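ComZ (Thermus thermophilus, PDB 6QVI) is a competence-associated pilin with a beta-solenoid domain that probably serves as a DNA receptor at the tip of the pilus. Local coordinates at residues Ala450-Lys462 with Gly468-Gly481. Residues are numbered along the deposited sequence; the frame is centred on the assembly and turned at random.
Sequences APVYAGGTFRVVK and GSVISNQFCTTSAG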
# COMPACT_ATOMS: atom_id res chain seq x y z
N ALA A 450 12.74 -5.83 -1.97
CA ALA A 450 12.01 -5.35 -3.13
C ALA A 450 10.51 -5.54 -2.91
O ALA A 450 10.11 -6.52 -2.29
CB ALA A 450 12.46 -6.13 -4.37
N PRO A 451 9.66 -4.65 -3.41
CA PRO A 451 8.23 -4.96 -3.45
C PRO A 451 8.01 -5.88 -4.64
O PRO A 451 8.61 -5.69 -5.70
CB PRO A 451 7.56 -3.60 -3.65
CG PRO A 451 8.56 -2.84 -4.44
CD PRO A 451 9.94 -3.31 -3.98
N VAL A 452 7.24 -6.94 -4.42
CA VAL A 452 7.10 -8.02 -5.37
C VAL A 452 5.63 -8.31 -5.67
O VAL A 452 4.81 -8.42 -4.75
CB VAL A 452 7.82 -9.24 -4.77
CG1 VAL A 452 7.23 -10.53 -5.29
CG2 VAL A 452 9.34 -9.12 -5.01
N TYR A 453 5.31 -8.54 -6.95
CA TYR A 453 4.01 -9.04 -7.39
C TYR A 453 4.18 -10.34 -8.17
O TYR A 453 4.87 -10.37 -9.20
CB TYR A 453 3.27 -8.07 -8.30
CG TYR A 453 2.00 -8.65 -8.90
CD1 TYR A 453 2.02 -9.25 -10.14
CD2 TYR A 453 0.81 -8.70 -8.17
CE1 TYR A 453 0.89 -9.80 -10.69
CE2 TYR A 453 -0.34 -9.25 -8.73
CZ TYR A 453 -0.27 -9.81 -10.00
OH TYR A 453 -1.36 -10.39 -10.63
N ALA A 454 3.44 -11.37 -7.76
CA ALA A 454 3.38 -12.64 -8.47
C ALA A 454 1.92 -12.94 -8.79
O ALA A 454 1.14 -13.25 -7.89
CB ALA A 454 4.00 -13.77 -7.64
N GLY A 455 1.58 -12.91 -10.09
CA GLY A 455 0.25 -13.30 -10.50
C GLY A 455 -0.11 -14.71 -10.10
O GLY A 455 -1.27 -14.99 -9.79
N GLY A 456 0.89 -15.60 -9.99
CA GLY A 456 0.62 -16.97 -9.60
C GLY A 456 0.90 -17.18 -8.13
O GLY A 456 0.15 -16.66 -7.29
N THR A 457 1.98 -17.88 -7.78
CA THR A 457 2.30 -18.09 -6.37
C THR A 457 3.70 -17.58 -6.09
O THR A 457 4.61 -17.66 -6.93
CB THR A 457 2.15 -19.59 -5.93
OG1 THR A 457 3.38 -20.29 -6.14
CG2 THR A 457 0.97 -20.28 -6.67
N PHE A 458 3.96 -17.21 -4.86
CA PHE A 458 5.27 -16.77 -4.51
C PHE A 458 5.84 -17.76 -3.56
O PHE A 458 5.34 -17.88 -2.49
CB PHE A 458 5.17 -15.46 -3.81
CG PHE A 458 6.38 -15.07 -3.09
CD1 PHE A 458 7.21 -14.16 -3.60
CD2 PHE A 458 6.65 -15.59 -1.88
CE1 PHE A 458 8.32 -13.77 -2.93
CE2 PHE A 458 7.75 -15.21 -1.19
CZ PHE A 458 8.59 -14.30 -1.72
N ARG A 459 6.89 -18.46 -3.96
CA ARG A 459 7.54 -19.46 -3.14
C ARG A 459 8.76 -18.92 -2.49
O ARG A 459 9.42 -18.07 -3.00
CB ARG A 459 7.95 -20.67 -3.94
CG ARG A 459 6.79 -21.47 -4.49
CD ARG A 459 7.20 -22.82 -4.99
NE ARG A 459 6.03 -23.58 -5.36
CZ ARG A 459 5.34 -23.36 -6.45
NH1 ARG A 459 5.73 -22.42 -7.27
NH2 ARG A 459 4.27 -24.06 -6.72
N VAL A 460 9.05 -19.45 -1.32
CA VAL A 460 10.20 -19.02 -0.58
C VAL A 460 10.64 -20.20 0.27
O VAL A 460 9.87 -21.07 0.58
CB VAL A 460 9.83 -17.82 0.26
CG1 VAL A 460 8.84 -18.22 1.32
CG2 VAL A 460 11.03 -17.13 0.83
N VAL A 461 11.91 -20.23 0.59
CA VAL A 461 12.51 -21.30 1.36
C VAL A 461 12.60 -20.89 2.83
O VAL A 461 12.81 -19.71 3.15
CB VAL A 461 13.90 -21.61 0.78
CG1 VAL A 461 13.78 -22.51 -0.47
CG2 VAL A 461 14.50 -20.30 0.35
N LYS A 462 12.43 -21.86 3.73
CA LYS A 462 12.66 -21.62 5.15
C LYS A 462 13.99 -20.89 5.37
O LYS A 462 15.01 -21.25 4.79
CB LYS A 462 12.70 -22.95 5.92
CG LYS A 462 11.84 -24.07 5.36
CD LYS A 462 12.29 -25.45 5.90
CE LYS A 462 11.09 -26.37 6.23
NZ LYS A 462 11.36 -27.36 7.31
N GLY A 468 9.99 -5.63 2.03
CA GLY A 468 9.20 -5.01 1.00
C GLY A 468 7.76 -5.43 1.21
O GLY A 468 7.13 -4.96 2.15
N SER A 469 7.22 -6.27 0.31
CA SER A 469 5.84 -6.75 0.40
C SER A 469 5.63 -7.77 -0.71
O SER A 469 6.27 -7.68 -1.76
CB SER A 469 4.83 -5.59 0.24
OG SER A 469 5.23 -4.73 -0.81
N VAL A 470 4.72 -8.71 -0.51
CA VAL A 470 4.37 -9.57 -1.63
C VAL A 470 2.88 -9.45 -1.82
O VAL A 470 2.13 -9.46 -0.84
CB VAL A 470 4.83 -11.05 -1.44
CG1 VAL A 470 6.24 -11.07 -0.91
CG2 VAL A 470 3.82 -11.96 -0.65
N ILE A 471 2.50 -9.16 -3.05
CA ILE A 471 1.15 -9.31 -3.58
C ILE A 471 1.17 -10.56 -4.44
O ILE A 471 1.92 -10.63 -5.44
CB ILE A 471 0.68 -8.10 -4.41
CG1 ILE A 471 0.68 -6.84 -3.55
CG2 ILE A 471 -0.62 -8.40 -5.15
CD1 ILE A 471 0.71 -5.55 -4.36
N SER A 472 0.39 -11.55 -4.06
CA SER A 472 0.38 -12.74 -4.87
C SER A 472 -0.90 -13.53 -4.62
O SER A 472 -1.54 -13.41 -3.58
CB SER A 472 1.62 -13.60 -4.58
OG SER A 472 1.38 -14.44 -3.47
N ASN A 473 -1.22 -14.38 -5.58
CA ASN A 473 -2.45 -15.13 -5.48
C ASN A 473 -2.34 -16.25 -4.48
O ASN A 473 -3.35 -16.62 -3.87
CB ASN A 473 -2.82 -15.66 -6.86
CG ASN A 473 -4.23 -16.17 -6.90
OD1 ASN A 473 -4.49 -17.34 -6.59
ND2 ASN A 473 -5.17 -15.28 -7.23
N GLN A 474 -1.11 -16.74 -4.25
CA GLN A 474 -0.82 -17.77 -3.27
C GLN A 474 0.61 -17.58 -2.75
O GLN A 474 1.50 -17.19 -3.50
CB GLN A 474 -0.95 -19.17 -3.84
CG GLN A 474 -2.34 -19.75 -3.89
CD GLN A 474 -2.30 -21.26 -4.17
OE1 GLN A 474 -3.06 -21.76 -5.00
NE2 GLN A 474 -1.42 -21.99 -3.46
N PHE A 475 0.82 -17.91 -1.50
CA PHE A 475 2.10 -17.80 -0.84
C PHE A 475 2.41 -19.19 -0.37
O PHE A 475 1.53 -19.87 0.10
CB PHE A 475 1.99 -16.87 0.33
CG PHE A 475 3.26 -16.63 1.07
CD1 PHE A 475 3.71 -17.53 1.97
CD2 PHE A 475 3.94 -15.48 0.90
CE1 PHE A 475 4.85 -17.29 2.66
CE2 PHE A 475 5.08 -15.23 1.58
CZ PHE A 475 5.54 -16.14 2.47
N CYS A 476 3.65 -19.62 -0.51
CA CYS A 476 4.04 -20.96 -0.15
C CYS A 476 5.48 -21.06 0.32
O CYS A 476 6.34 -20.38 -0.16
CB CYS A 476 3.82 -21.81 -1.37
SG CYS A 476 4.56 -23.43 -1.38
N THR A 477 5.72 -21.91 1.30
CA THR A 477 7.05 -22.08 1.84
C THR A 477 7.54 -23.46 1.56
O THR A 477 6.78 -24.38 1.54
CB THR A 477 7.03 -21.86 3.33
OG1 THR A 477 6.25 -20.72 3.59
CG2 THR A 477 8.38 -21.57 3.82
N THR A 478 8.83 -23.62 1.34
CA THR A 478 9.32 -24.94 1.04
C THR A 478 10.46 -25.30 1.90
O THR A 478 11.12 -24.43 2.45
CB THR A 478 9.86 -25.00 -0.36
OG1 THR A 478 10.57 -23.79 -0.62
CG2 THR A 478 8.76 -25.18 -1.31
N SER A 479 10.73 -26.60 1.96
CA SER A 479 11.82 -27.08 2.79
C SER A 479 13.18 -26.72 2.20
O SER A 479 14.14 -26.47 2.94
CB SER A 479 11.70 -28.58 2.98
OG SER A 479 12.47 -29.20 1.97
N ALA A 480 13.34 -26.85 0.88
CA ALA A 480 14.63 -26.57 0.27
C ALA A 480 14.44 -26.04 -1.15
O ALA A 480 13.36 -26.17 -1.74
CB ALA A 480 15.52 -27.80 0.28
N GLY A 481 15.50 -25.44 -1.69
CA GLY A 481 15.43 -24.93 -3.05
C GLY A 481 15.07 -26.00 -4.07
O GLY A 481 14.35 -25.73 -5.04
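Phe458 lies beside Phe475 where two successive coils of the beta-solenoid stack in parallel register, each turning a corner between two short strands. Backbone bonds join the coils before and after the corner: Val452 N gives to Ser469 O, Ile471 N to Val452 O and Ala454 N to Ile471 O before it, and Phe458 N to Gln474 O (2.8 Å), Cys476 N to Phe458 O, Val460 N to Cys476 O, Thr478 N to Val460 O and Lys462 N to Thr478 O after it. At the corner the register slips by one residue in a beta bulge, and Gly456 O receives two weak bonds, from Asn473 N and Gln474 N. Inside the coil the phenyl planes are 24° apart but slid so far that they barely overlap; CG is anti to the backbone N in both (chi1 164° and -178°), which sends the two rings in the same direction side by side. Val470 CG1 sits over one face of the Phe458 ring, 4.1 Å from its centroid, and Ile139 and Val494 pack on Phe475. On the other side of the sheet, Ile471 CG2 meets the edge of the Tyr453 ring at CD2. Lys462 lays its chain along Thr478 and Ser479 to reach Gln490; an alanine here would probably leave Gln490 OE1 without its lysine partner and Ser479 CA without the aliphatic chain against it. Ser472 OG gives to Gln474 O (2.8 Å) from above the plane of that carbonyl, which also accepts Phe458 N.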